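Local structure of formiminoglutamase (Trypanosoma cruzi, 4MYK) at residues Q25-A30 / F106-R111; P16-L21 / H301-F306; A131-F136 / E172-G177; Q64-V69 / V294-F299; D222-G225 / N230-F233. The protein is an arginase-like manganese metalloenzyme, a formiminoglutamase that hydrolyses N-formimino-L-glutamate to L-glutamate and formamide. The protein carries 1 engineered substitution. All blocks are in the same frame, centred on the assembly; numbering follows the deposited sequence.

Contact 1. Residues Q25-A30 / F106-R111; sequences QREEDA and FTVLAR
Arg111 reaches back from the end of helix 94-110 to the short 3-10 turn 27-29, just ahead of strand 32-37, and lays its guanidinium against Glu27. Its CG lies between the backbone N and the carbonyl carbon (chi1 87°), and the extended chain from there to NE carries the charge across the gap. Arg111 NH2 forms a salt bridge to Glu27 OE2 at 3.2 Å with a fairly straight N-H...O angle of 161°; the oxygen lies near the guanidinium plane and is met on its anti side, with the donor tilted 27° out of the carboxylate plane. A second, weak bond joins Arg111 NH2 to Glu27 O, also at 3.2 Å. Glu27 crosses Arg111 at about a right angle, and Glu27 OE2 also rests 3.4 Å from Val108 CG2. One water sits at the guanidinium edge, donating to Glu27 OE2 and Thr107 OG1 and accepting from Arg111 NH1. This inner side is the tight one: Val33 of strand 32-37 touches both Glu27 and Arg111, and Tyr84 and Ala86 of strand 83-88 pack on Glu27. Arg111 NE is buried here without a partner. The looser side is that of exposed Glu28, whose carboxylate bends over one guanidinium face; Glu28 OE1, 4.1 Å from Arg111 NE and well out of plane, contributes charge attraction alone. Glu27 OE1 forms a salt bridge with Lys104. Flanked by two cationic side chains, Glu27 probably stays ionised, and its carboxylate ties the turn to the end of the helix.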
# COMPACT_ATOMS: atom_id res chain seq x y z
N GLN A 25 -7.09 1.43 39.44
CA GLN A 25 -6.00 1.83 40.32
C GLN A 25 -5.06 0.67 40.62
O GLN A 25 -3.84 0.83 40.62
CB GLN A 25 -6.53 2.43 41.63
CG GLN A 25 -7.26 3.77 41.47
CD GLN A 25 -6.33 4.98 41.58
OE1 GLN A 25 -6.76 6.07 41.94
NE2 GLN A 25 -5.04 4.79 41.28
N ARG A 26 -5.65 -0.50 40.87
CA ARG A 26 -4.91 -1.74 41.12
C ARG A 26 -5.05 -2.70 39.95
O ARG A 26 -6.16 -2.99 39.50
CB ARG A 26 -5.38 -2.43 42.41
CG ARG A 26 -4.27 -2.62 43.46
CD ARG A 26 -4.39 -3.94 44.25
NE ARG A 26 -5.41 -3.93 45.31
CZ ARG A 26 -5.21 -3.56 46.58
NH1 ARG A 26 -4.01 -3.15 46.98
NH2 ARG A 26 -6.21 -3.61 47.45
N GLU A 27 -3.91 -3.20 39.47
CA GLU A 27 -3.87 -4.17 38.40
C GLU A 27 -4.95 -5.24 38.53
O GLU A 27 -5.52 -5.69 37.52
CB GLU A 27 -2.50 -4.85 38.36
CG GLU A 27 -2.30 -5.75 37.16
CD GLU A 27 -1.01 -6.54 37.23
OE1 GLU A 27 -0.02 -6.02 37.81
OE2 GLU A 27 -0.97 -7.67 36.70
N GLU A 28 -5.23 -5.63 39.77
CA GLU A 28 -6.16 -6.73 40.06
C GLU A 28 -7.57 -6.39 39.58
O GLU A 28 -8.42 -7.27 39.44
CB GLU A 28 -6.20 -7.02 41.57
CG GLU A 28 -4.85 -6.88 42.25
CD GLU A 28 -3.92 -8.05 41.98
OE1 GLU A 28 -4.35 -9.21 42.17
OE2 GLU A 28 -2.75 -7.80 41.59
N ASP A 29 -7.79 -5.10 39.32
CA ASP A 29 -9.11 -4.60 38.97
C ASP A 29 -9.28 -4.36 37.47
O ASP A 29 -10.38 -4.15 36.98
CB ASP A 29 -9.39 -3.32 39.78
CG ASP A 29 -9.54 -3.61 41.28
OD1 ASP A 29 -10.30 -4.53 41.64
OD2 ASP A 29 -8.89 -2.91 42.09
N ALA A 30 -8.17 -4.42 36.74
CA ALA A 30 -8.19 -4.28 35.29
C ALA A 30 -8.65 -5.56 34.59
O ALA A 30 -8.21 -6.67 34.94
CB ALA A 30 -6.82 -3.87 34.78
N PHE A 106 1.32 -15.59 33.65
CA PHE A 106 0.60 -16.63 34.37
C PHE A 106 -0.25 -16.07 35.50
O PHE A 106 -1.43 -16.41 35.63
CB PHE A 106 1.54 -17.68 34.95
CG PHE A 106 0.83 -18.67 35.84
CD1 PHE A 106 0.07 -19.69 35.29
CD2 PHE A 106 0.89 -18.55 37.22
CE1 PHE A 106 -0.60 -20.59 36.10
CE2 PHE A 106 0.22 -19.45 38.03
CZ PHE A 106 -0.52 -20.47 37.47
N THR A 107 0.35 -15.21 36.32
CA THR A 107 -0.37 -14.59 37.43
C THR A 107 -1.63 -13.86 36.94
O THR A 107 -2.71 -14.06 37.49
CB THR A 107 0.55 -13.66 38.27
OG1 THR A 107 0.93 -12.51 37.50
CG2 THR A 107 1.79 -14.40 38.71
N VAL A 108 -1.50 -13.05 35.89
CA VAL A 108 -2.66 -12.37 35.30
C VAL A 108 -3.70 -13.38 34.83
O VAL A 108 -4.90 -13.21 35.04
CB VAL A 108 -2.28 -11.42 34.13
CG1 VAL A 108 -3.52 -10.85 33.49
CG2 VAL A 108 -1.40 -10.30 34.61
N LEU A 109 -3.21 -14.45 34.20
CA LEU A 109 -4.05 -15.54 33.73
C LEU A 109 -4.75 -16.23 34.89
O LEU A 109 -5.97 -16.40 34.89
CB LEU A 109 -3.22 -16.58 32.96
CG LEU A 109 -2.78 -16.31 31.51
CD1 LEU A 109 -2.02 -17.52 30.98
CD2 LEU A 109 -4.00 -16.01 30.65
N ALA A 110 -3.96 -16.63 35.88
CA ALA A 110 -4.46 -17.33 37.06
C ALA A 110 -5.63 -16.63 37.75
O ALA A 110 -6.47 -17.29 38.36
CB ALA A 110 -3.31 -17.56 38.06
N ARG A 111 -5.70 -15.31 37.66
CA ARG A 111 -6.76 -14.60 38.38
C ARG A 111 -7.91 -14.20 37.48
O ARG A 111 -8.79 -13.45 37.88
CB ARG A 111 -6.23 -13.37 39.13
CG ARG A 111 -6.18 -12.12 38.30
CD ARG A 111 -5.76 -10.92 39.12
NE ARG A 111 -5.46 -9.80 38.23
CZ ARG A 111 -4.24 -9.50 37.81
NH1 ARG A 111 -3.21 -10.22 38.23
NH2 ARG A 111 -4.05 -8.48 36.99
O HOH W 1 -0.05 -10.05 38.51

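Contact 2. Residues P16-L21 / H301-F306; sequences PRLLSL and HFVLGF
In the arginase-like alpha/beta fold, helices pack on both sides of a central parallel sheet, and here the N-terminal segment before strand 32-37 lies against the last of them, helix 290-306. The contact is small and wholly apolar: one branch of Val303, CG1, receives two leucine methyls. Leu18 CD2 approaches Val303 CG1 at 4.3 Å and Leu21 CD1 at the same 4.3 Å, so the two leucines, three residues apart, come side by side at a single methyl from the same side. Val303 projects from the helix toward them, and a chi1 of 166° places CG1 anti to the backbone N. On the other side, the turn that presents both leucines is held by Arg17 O, which accepts from Ser20 N and, at 2.6 Å, from Ser20 OG; the hydroxyl lies in the carbonyl plane. Around this core Leu18 also packs on Val296 and Tyr300 of the same helix, while both leucines touch Leu83 at the start of strand 83-88. A backbone hydrogen bond between Leu21 and Leu83 fixes the turn to that strand. Chain start and closing helix thus meet through leucine and valine methyls, beside the 83-88 edge of the sheet, an arrangement that belongs to the layered alpha/beta/alpha architecture of the arginase/deacetylase fold.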
# COMPACT_ATOMS: atom_id res chain seq x y z
N PRO A 16 -13.20 10.89 24.35
CA PRO A 16 -12.46 9.98 25.24
C PRO A 16 -11.83 8.85 24.45
O PRO A 16 -12.53 8.22 23.64
CB PRO A 16 -13.55 9.41 26.14
CG PRO A 16 -14.65 10.40 26.08
CD PRO A 16 -14.63 10.96 24.69
N ARG A 17 -10.55 8.59 24.68
CA ARG A 17 -9.86 7.51 23.97
C ARG A 17 -9.30 6.43 24.90
O ARG A 17 -9.65 6.38 26.06
CB ARG A 17 -8.78 8.07 23.04
CG ARG A 17 -9.38 8.86 21.89
CD ARG A 17 -8.32 9.46 20.99
NE ARG A 17 -8.91 10.09 19.82
CZ ARG A 17 -8.25 10.39 18.70
NH1 ARG A 17 -6.95 10.13 18.61
NH2 ARG A 17 -8.88 10.96 17.68
N LEU A 18 -8.45 5.56 24.38
CA LEU A 18 -7.96 4.41 25.14
C LEU A 18 -7.41 4.80 26.50
O LEU A 18 -7.62 4.10 27.48
CB LEU A 18 -6.92 3.61 24.35
CG LEU A 18 -7.44 2.67 23.27
CD1 LEU A 18 -6.37 2.39 22.23
CD2 LEU A 18 -7.94 1.37 23.88
N LEU A 19 -6.71 5.93 26.54
CA LEU A 19 -6.15 6.45 27.79
C LEU A 19 -7.18 6.52 28.94
O LEU A 19 -6.86 6.22 30.09
CB LEU A 19 -5.52 7.82 27.55
CG LEU A 19 -4.69 8.39 28.68
CD1 LEU A 19 -3.72 7.33 29.18
CD2 LEU A 19 -3.95 9.62 28.22
N SER A 20 -8.43 6.87 28.62
CA SER A 20 -9.49 7.01 29.63
C SER A 20 -9.94 5.70 30.29
O SER A 20 -10.62 5.73 31.32
CB SER A 20 -10.69 7.72 29.02
OG SER A 20 -11.24 6.96 27.97
N LEU A 21 -9.59 4.56 29.70
CA LEU A 21 -9.97 3.26 30.24
C LEU A 21 -8.99 2.79 31.31
O LEU A 21 -9.26 1.83 32.04
CB LEU A 21 -10.07 2.23 29.11
CG LEU A 21 -10.99 2.58 27.95
CD1 LEU A 21 -10.82 1.61 26.80
CD2 LEU A 21 -12.43 2.61 28.43
N HIS A 301 -8.78 -2.44 18.36
CA HIS A 301 -9.85 -3.25 17.81
C HIS A 301 -10.06 -4.48 18.68
O HIS A 301 -11.20 -4.89 18.92
CB HIS A 301 -9.53 -3.66 16.36
CG HIS A 301 -9.87 -2.60 15.35
ND1 HIS A 301 -9.02 -1.56 15.05
CD2 HIS A 301 -10.97 -2.42 14.58
CE1 HIS A 301 -9.59 -0.78 14.15
NE2 HIS A 301 -10.77 -1.28 13.84
N PHE A 302 -8.96 -5.06 19.16
CA PHE A 302 -9.09 -6.17 20.08
C PHE A 302 -9.93 -5.73 21.28
O PHE A 302 -10.87 -6.42 21.67
CB PHE A 302 -7.74 -6.69 20.60
CG PHE A 302 -7.90 -7.59 21.79
CD1 PHE A 302 -8.20 -8.93 21.61
CD2 PHE A 302 -7.86 -7.07 23.07
CE1 PHE A 302 -8.41 -9.76 22.70
CE2 PHE A 302 -8.06 -7.89 24.16
CZ PHE A 302 -8.34 -9.23 23.98
N VAL A 303 -9.57 -4.59 21.86
CA VAL A 303 -10.24 -4.04 23.03
C VAL A 303 -11.75 -3.85 22.79
O VAL A 303 -12.56 -4.18 23.65
CB VAL A 303 -9.61 -2.71 23.45
CG1 VAL A 303 -10.52 -1.97 24.43
CG2 VAL A 303 -8.23 -2.95 24.05
N LEU A 304 -12.11 -3.32 21.62
CA LEU A 304 -13.51 -3.19 21.23
C LEU A 304 -14.21 -4.54 21.17
O LEU A 304 -15.35 -4.68 21.61
CB LEU A 304 -13.62 -2.51 19.87
CG LEU A 304 -13.40 -1.00 19.82
CD1 LEU A 304 -13.62 -0.51 18.41
CD2 LEU A 304 -14.33 -0.30 20.78
N GLY A 305 -13.55 -5.53 20.58
CA GLY A 305 -14.11 -6.86 20.48
C GLY A 305 -14.34 -7.44 21.86
O GLY A 305 -15.37 -8.08 22.12
N PHE A 306 -13.38 -7.20 22.74
CA PHE A 306 -13.44 -7.68 24.11
C PHE A 306 -14.65 -7.09 24.84
O PHE A 306 -15.36 -7.79 25.56
CB PHE A 306 -12.16 -7.31 24.84
CG PHE A 306 -11.93 -8.09 26.10
CD1 PHE A 306 -11.33 -9.34 26.06
CD2 PHE A 306 -12.31 -7.57 27.33
CE1 PHE A 306 -11.11 -10.06 27.22
CE2 PHE A 306 -12.10 -8.28 28.49
CZ PHE A 306 -11.49 -9.53 28.43

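Contact 3. Residues A131-F136 / E172-G177; sequences AMLRAF and ESSFSG
Leu133 spreads its two methyls over the loop 172-177, one reaching Glu172 and Ser174, the other Phe175. The leucine stands on helix 125-135 and the loop leads from helix 165-170 into strand 180-185, so the contact joins two connections of the alpha/beta arginase-like fold. Leu133 CD1 lies against the aliphatic stem of Glu172, 3.4 Å from CG and 3.6 Å from CB. In the glutamate CG sits beside the backbone N (chi1 -68°), which places it against that methyl; a bend at chi2 then turns the carboxylate, whose carbon and OE1 also lie near Leu133 CD1, slightly farther off than the methylenes. Leu133 CD2 takes another direction, to Phe175 CB at 3.7 Å, and lies oblique to the phenylalanine ring. Ser174 brings its hydroxyl oxygen to the leucine from a third side. No hydrogen bond crosses the gap, so the fit rests on van der Waals contact alone, with Leu133 supplying every atom on the helix side. Val140, in the loop before strand 141-145, also touches Leu133. Phe175 is the buried member of the loop, while Glu172 and Ser174 retain some exposure to solvent. Ser174 OG lies 3.7 Å from Leu133 CD1 and 3.9 Å from Leu133 CB.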
# COMPACT_ATOMS: atom_id res chain seq x y z
N ALA A 131 3.22 -19.99 30.08
CA ALA A 131 2.24 -19.38 30.99
C ALA A 131 0.83 -19.93 30.75
O ALA A 131 0.07 -20.15 31.70
CB ALA A 131 2.26 -17.85 30.87
N MET A 132 0.49 -20.16 29.48
CA MET A 132 -0.81 -20.72 29.09
C MET A 132 -0.91 -22.20 29.46
O MET A 132 -1.93 -22.63 29.99
CB MET A 132 -1.07 -20.57 27.59
CG MET A 132 -1.42 -19.16 27.12
SD MET A 132 -3.06 -18.55 27.59
CE MET A 132 -4.14 -19.68 26.68
N LEU A 133 0.14 -22.95 29.17
CA LEU A 133 0.17 -24.38 29.46
C LEU A 133 0.14 -24.68 30.95
O LEU A 133 -0.21 -25.79 31.36
CB LEU A 133 1.41 -25.04 28.83
CG LEU A 133 1.56 -24.97 27.31
CD1 LEU A 133 2.87 -25.63 26.88
CD2 LEU A 133 0.37 -25.61 26.61
N ARG A 134 0.52 -23.70 31.76
CA ARG A 134 0.43 -23.83 33.21
C ARG A 134 -0.97 -23.49 33.66
O ARG A 134 -1.54 -24.16 34.51
CB ARG A 134 1.42 -22.90 33.93
CG ARG A 134 2.87 -23.34 33.91
CD ARG A 134 3.75 -22.23 34.48
NE ARG A 134 3.30 -21.86 35.82
CZ ARG A 134 3.58 -20.71 36.44
NH1 ARG A 134 4.32 -19.79 35.84
NH2 ARG A 134 3.12 -20.49 37.66
N ALA A 135 -1.51 -22.42 33.08
CA ALA A 135 -2.81 -21.93 33.50
C ALA A 135 -3.96 -22.86 33.12
O ALA A 135 -4.93 -23.00 33.87
CB ALA A 135 -3.04 -20.51 32.96
N PHE A 136 -3.86 -23.50 31.95
CA PHE A 136 -4.87 -24.46 31.50
C PHE A 136 -4.19 -25.75 31.10
O PHE A 136 -3.98 -26.02 29.92
CB PHE A 136 -5.67 -23.90 30.32
CG PHE A 136 -5.98 -22.44 30.45
CD1 PHE A 136 -7.02 -22.01 31.25
CD2 PHE A 136 -5.22 -21.49 29.78
CE1 PHE A 136 -7.31 -20.67 31.37
CE2 PHE A 136 -5.49 -20.15 29.90
CZ PHE A 136 -6.54 -19.73 30.70
N GLU A 172 6.36 -29.38 23.86
CA GLU A 172 5.76 -29.52 25.19
C GLU A 172 4.87 -30.76 25.30
O GLU A 172 4.02 -30.99 24.46
CB GLU A 172 4.95 -28.28 25.55
CG GLU A 172 5.78 -27.02 25.77
CD GLU A 172 6.45 -27.00 27.12
OE1 GLU A 172 6.02 -27.76 28.02
OE2 GLU A 172 7.42 -26.22 27.28
N SER A 173 5.09 -31.54 26.36
CA SER A 173 4.26 -32.72 26.64
C SER A 173 2.79 -32.36 26.68
O SER A 173 1.96 -33.02 26.06
CB SER A 173 4.63 -33.33 28.00
OG SER A 173 5.98 -33.76 28.04
N SER A 174 2.47 -31.30 27.42
CA SER A 174 1.09 -30.94 27.69
C SER A 174 0.31 -30.47 26.47
O SER A 174 -0.91 -30.62 26.41
CB SER A 174 1.05 -29.87 28.78
OG SER A 174 1.98 -28.85 28.48
N PHE A 175 1.02 -29.92 25.48
CA PHE A 175 0.38 -29.21 24.38
C PHE A 175 0.10 -30.07 23.17
O PHE A 175 1.02 -30.71 22.63
CB PHE A 175 1.22 -28.00 23.96
CG PHE A 175 0.64 -27.25 22.79
CD1 PHE A 175 -0.63 -26.66 22.89
CD2 PHE A 175 1.34 -27.14 21.60
CE1 PHE A 175 -1.19 -25.97 21.81
CE2 PHE A 175 0.80 -26.45 20.50
CZ PHE A 175 -0.47 -25.86 20.61
N SER A 176 -1.15 -30.06 22.73
CA SER A 176 -1.58 -30.85 21.58
C SER A 176 -1.47 -30.08 20.28
O SER A 176 -2.13 -29.06 20.09
CB SER A 176 -3.01 -31.35 21.76
OG SER A 176 -3.43 -32.06 20.60
N GLY A 177 -0.65 -30.60 19.37
CA GLY A 177 -0.41 -30.00 18.07
C GLY A 177 -1.63 -29.88 17.17
O GLY A 177 -1.64 -29.02 16.29

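Contact 4. Residues Q64-V69 / V294-F299; sequences QRLGSV and VAVYMF
Leu66 covers one face of the Tyr297 ring with CD1, a CH-pi contact in which the methyl lies 4.0 Å from the ring centroid and 22° off the ring normal. Leu66 CD1 is displaced toward the rim, 3.8 Å from Tyr297 CE2, and the two side chains cross at about a right angle. The other methyl, CD2, comes alongside the phenol oxygen. Leu66 CB meets Val296 CG1 at 4.0 Å, so the leucine spans two neighbouring residues of helix 290-306. A chi1 of -53° swings the leucine CG toward the helix, and an extended chi2 sets the two methyls. Next comes a water that accepts from Gly67 N at 2.9 Å and is hydrogen-bonded to Tyr297 OH at 2.8 Å, linking the loop backbone to the phenol. Gly67, with its positive phi of 91°, turns the chain just after the leucine. Further out, Phe59 and Phe62 of helix 55-63 pack on Val296, Phe262 of helix 258-270 touches Tyr297, and Gln189 of a neighbouring subunit also packs on the tyrosine. Thus the phenol works in two ways: its ring is an apolar platform for Leu66, while its hydroxyl anchors the water that takes up the buried amide of Gly67.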
# COMPACT_ATOMS: atom_id res chain seq x y z
N GLN A 64 -1.24 6.49 24.34
CA GLN A 64 -1.73 7.66 25.09
C GLN A 64 -2.61 8.54 24.22
O GLN A 64 -3.21 9.48 24.72
CB GLN A 64 -0.57 8.51 25.63
CG GLN A 64 0.65 7.77 26.08
CD GLN A 64 0.40 6.87 27.27
OE1 GLN A 64 -0.28 7.25 28.22
NE2 GLN A 64 0.95 5.66 27.22
N ARG A 65 -2.70 8.23 22.92
CA ARG A 65 -3.27 9.16 21.96
C ARG A 65 -4.41 8.65 21.08
O ARG A 65 -5.14 9.44 20.50
CB ARG A 65 -2.16 9.67 21.04
CG ARG A 65 -1.08 10.42 21.76
CD ARG A 65 0.12 10.67 20.88
NE ARG A 65 0.99 11.67 21.48
CZ ARG A 65 1.81 11.43 22.50
NH1 ARG A 65 1.86 10.21 23.03
NH2 ARG A 65 2.57 12.40 23.00
N LEU A 66 -4.56 7.34 20.94
CA LEU A 66 -5.45 6.82 19.90
C LEU A 66 -6.65 6.06 20.44
O LEU A 66 -6.65 5.62 21.59
CB LEU A 66 -4.67 5.92 18.93
CG LEU A 66 -3.40 6.50 18.30
CD1 LEU A 66 -2.83 5.53 17.30
CD2 LEU A 66 -3.71 7.83 17.65
N GLY A 67 -7.67 5.93 19.60
CA GLY A 67 -8.75 4.97 19.79
C GLY A 67 -9.98 5.43 20.56
O GLY A 67 -10.05 5.24 21.76
N SER A 68 -10.96 5.99 19.86
CA SER A 68 -12.19 6.39 20.53
C SER A 68 -12.86 5.22 21.24
O SER A 68 -13.19 4.21 20.60
CB SER A 68 -13.16 7.03 19.52
OG SER A 68 -12.57 8.16 18.90
N VAL A 69 -13.06 5.34 22.55
CA VAL A 69 -13.68 4.27 23.35
C VAL A 69 -15.09 3.91 22.86
O VAL A 69 -15.49 2.74 22.90
CB VAL A 69 -13.71 4.59 24.85
CG1 VAL A 69 -12.31 4.88 25.34
CG2 VAL A 69 -14.62 5.77 25.13
N VAL A 294 -0.45 1.57 13.65
CA VAL A 294 -1.17 0.36 13.27
C VAL A 294 -1.26 -0.61 14.45
O VAL A 294 -2.32 -1.20 14.69
CB VAL A 294 -0.53 -0.34 12.07
CG1 VAL A 294 -1.15 -1.72 11.85
CG2 VAL A 294 -0.66 0.55 10.83
N ALA A 295 -0.15 -0.75 15.18
CA ALA A 295 -0.05 -1.68 16.30
C ALA A 295 -1.04 -1.31 17.40
O ALA A 295 -1.74 -2.18 17.93
CB ALA A 295 1.37 -1.71 16.84
N VAL A 296 -1.10 -0.02 17.72
CA VAL A 296 -2.06 0.47 18.72
C VAL A 296 -3.50 0.29 18.24
O VAL A 296 -4.37 -0.10 19.02
CB VAL A 296 -1.78 1.95 19.13
CG1 VAL A 296 -2.90 2.49 20.01
CG2 VAL A 296 -0.43 2.09 19.85
N TYR A 297 -3.74 0.54 16.96
CA TYR A 297 -5.07 0.38 16.39
C TYR A 297 -5.51 -1.08 16.36
O TYR A 297 -6.69 -1.38 16.51
CB TYR A 297 -5.14 0.98 14.99
CG TYR A 297 -5.41 2.48 14.99
CD1 TYR A 297 -6.46 3.01 15.72
CD2 TYR A 297 -4.62 3.35 14.25
CE1 TYR A 297 -6.72 4.36 15.73
CE2 TYR A 297 -4.87 4.71 14.24
CZ TYR A 297 -5.92 5.21 14.99
OH TYR A 297 -6.19 6.57 14.99
N MET A 298 -4.55 -1.98 16.19
CA MET A 298 -4.83 -3.41 16.28
C MET A 298 -5.29 -3.81 17.70
O MET A 298 -6.27 -4.53 17.86
CB MET A 298 -3.59 -4.20 15.88
CG MET A 298 -3.37 -4.29 14.38
SD MET A 298 -1.82 -5.11 13.94
CE MET A 298 -2.07 -6.77 14.58
N PHE A 299 -4.55 -3.34 18.71
CA PHE A 299 -4.92 -3.54 20.12
C PHE A 299 -6.28 -2.89 20.42
O PHE A 299 -7.13 -3.45 21.11
CB PHE A 299 -3.83 -2.95 21.03
CG PHE A 299 -4.23 -2.83 22.48
CD1 PHE A 299 -4.26 -3.95 23.29
CD2 PHE A 299 -4.54 -1.59 23.03
CE1 PHE A 299 -4.63 -3.84 24.62
CE2 PHE A 299 -4.91 -1.48 24.35
CZ PHE A 299 -4.95 -2.60 25.15
O HOH W 2 -7.67 7.48 17.20

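Contact 5. Residues D222-G225 / N230-F233; sequences DAFG and NTFF
Phe224, Thr231 and Phe233 make up the whole contact, in which helix 216-227 packs on strand 231-236 immediately after a short turn. Phe224 contributes most, and points the far edge of its ring at the face of Phe233 in an offset edge-to-face pair, with centroids 5.8 Å apart and planes at 69°. The closest atoms are Phe224 CZ and Phe233 CD1, 3.8 Å apart, and CD1 lies near the plane of the Phe224 ring. With CG anti to the backbone N (chi1 -171°), the Phe233 ring is set out from the strand toward Phe224. Two residues earlier in the strand, Thr231 brings its methyl CG2 to 4.0 Å from Phe224 CE1, oblique to the ring. The threonine divides its roles: the methyl faces Phe224, while OG1 is hydrogen-bonded to Gly228 O just after the helix and to Thr227 OG1 at the helix end. Ile143 of the adjacent strand 141-145 and Val274 of strand 274-280 touch both phenylalanines. Strand 231-236 ends at Asp236, which binds both manganese ions, and the Phe233 side chain lies about 10 Å from that of Asp236. This return from helix to parallel strand is part of the crossover from strand 204-207 to strand 231-236 in the alpha/beta fold.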
# COMPACT_ATOMS: atom_id res chain seq x y z
N ASP A 222 -12.22 -20.12 11.33
CA ASP A 222 -11.82 -21.50 11.12
C ASP A 222 -10.68 -21.85 12.07
O ASP A 222 -10.69 -22.92 12.69
CB ASP A 222 -11.38 -21.72 9.65
CG ASP A 222 -12.57 -21.72 8.67
OD1 ASP A 222 -13.72 -21.52 9.09
OD2 ASP A 222 -12.34 -21.93 7.46
N ALA A 223 -9.71 -20.95 12.19
CA ALA A 223 -8.53 -21.16 13.02
C ALA A 223 -8.88 -21.34 14.50
O ALA A 223 -8.32 -22.21 15.18
CB ALA A 223 -7.50 -20.03 12.82
N PHE A 224 -9.81 -20.53 15.01
CA PHE A 224 -10.26 -20.68 16.40
C PHE A 224 -11.08 -21.96 16.64
O PHE A 224 -11.17 -22.47 17.76
CB PHE A 224 -11.05 -19.46 16.86
CG PHE A 224 -10.24 -18.21 16.96
CD1 PHE A 224 -8.90 -18.27 17.29
CD2 PHE A 224 -10.82 -16.96 16.73
CE1 PHE A 224 -8.15 -17.12 17.38
CE2 PHE A 224 -10.07 -15.80 16.82
CZ PHE A 224 -8.74 -15.88 17.16
N GLY A 225 -11.68 -22.46 15.57
CA GLY A 225 -12.36 -23.73 15.61
C GLY A 225 -11.37 -24.84 15.89
O GLY A 225 -11.66 -25.76 16.65
N ASN A 230 -9.16 -21.78 25.40
CA ASN A 230 -7.94 -21.24 25.98
C ASN A 230 -6.91 -20.95 24.91
O ASN A 230 -5.76 -21.38 24.99
CB ASN A 230 -7.38 -22.23 27.00
CG ASN A 230 -8.37 -22.57 28.09
OD1 ASN A 230 -9.08 -21.69 28.60
ND2 ASN A 230 -8.45 -23.84 28.45
N THR A 231 -7.35 -20.21 23.90
CA THR A 231 -6.52 -19.86 22.76
C THR A 231 -5.59 -18.67 23.03
O THR A 231 -6.02 -17.62 23.52
CB THR A 231 -7.37 -19.61 21.53
OG1 THR A 231 -8.02 -20.83 21.16
CG2 THR A 231 -6.51 -19.16 20.38
N PHE A 232 -4.31 -18.87 22.73
CA PHE A 232 -3.27 -17.85 22.77
C PHE A 232 -3.22 -17.22 21.38
O PHE A 232 -2.87 -17.88 20.40
CB PHE A 232 -1.93 -18.52 23.12
CG PHE A 232 -0.73 -17.63 22.97
CD1 PHE A 232 -0.85 -16.25 22.97
CD2 PHE A 232 0.53 -18.18 22.85
CE1 PHE A 232 0.27 -15.43 22.84
CE2 PHE A 232 1.65 -17.37 22.72
CZ PHE A 232 1.51 -15.99 22.71
N PHE A 233 -3.61 -15.94 21.29
CA PHE A 233 -3.64 -15.22 20.02
C PHE A 233 -2.33 -14.46 19.85
O PHE A 233 -2.14 -13.39 20.41
CB PHE A 233 -4.85 -14.27 19.98
CG PHE A 233 -5.09 -13.63 18.63
CD1 PHE A 233 -5.21 -14.41 17.48
CD2 PHE A 233 -5.21 -12.25 18.51
CE1 PHE A 233 -5.42 -13.81 16.23
CE2 PHE A 233 -5.44 -11.66 17.27
CZ PHE A 233 -5.54 -12.44 16.14

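The five contacts spread around one parallel sheet of eight strands. Contacts 2 and 4 sit together, centres 7 Å apart, both on helix 290-306; Arg17 of one probably bonds to Arg65 O of the other, so the N-terminal segment, the loop 64-69 and the last helix form one cluster. Contacts 3 and 5 touch through Met132 and Asn230, and contact 3 meets contact 1 where Phe106 lies beside Arg134. Contacts 3 and 4 lie on opposite sides of the chain's centre. Along the chain contacts 1, 3 and 5 follow in series, while contacts 1 and 4 cross. Contact 2 brings the N-terminal segment to the last helix, so the other four lie within the loop it closes.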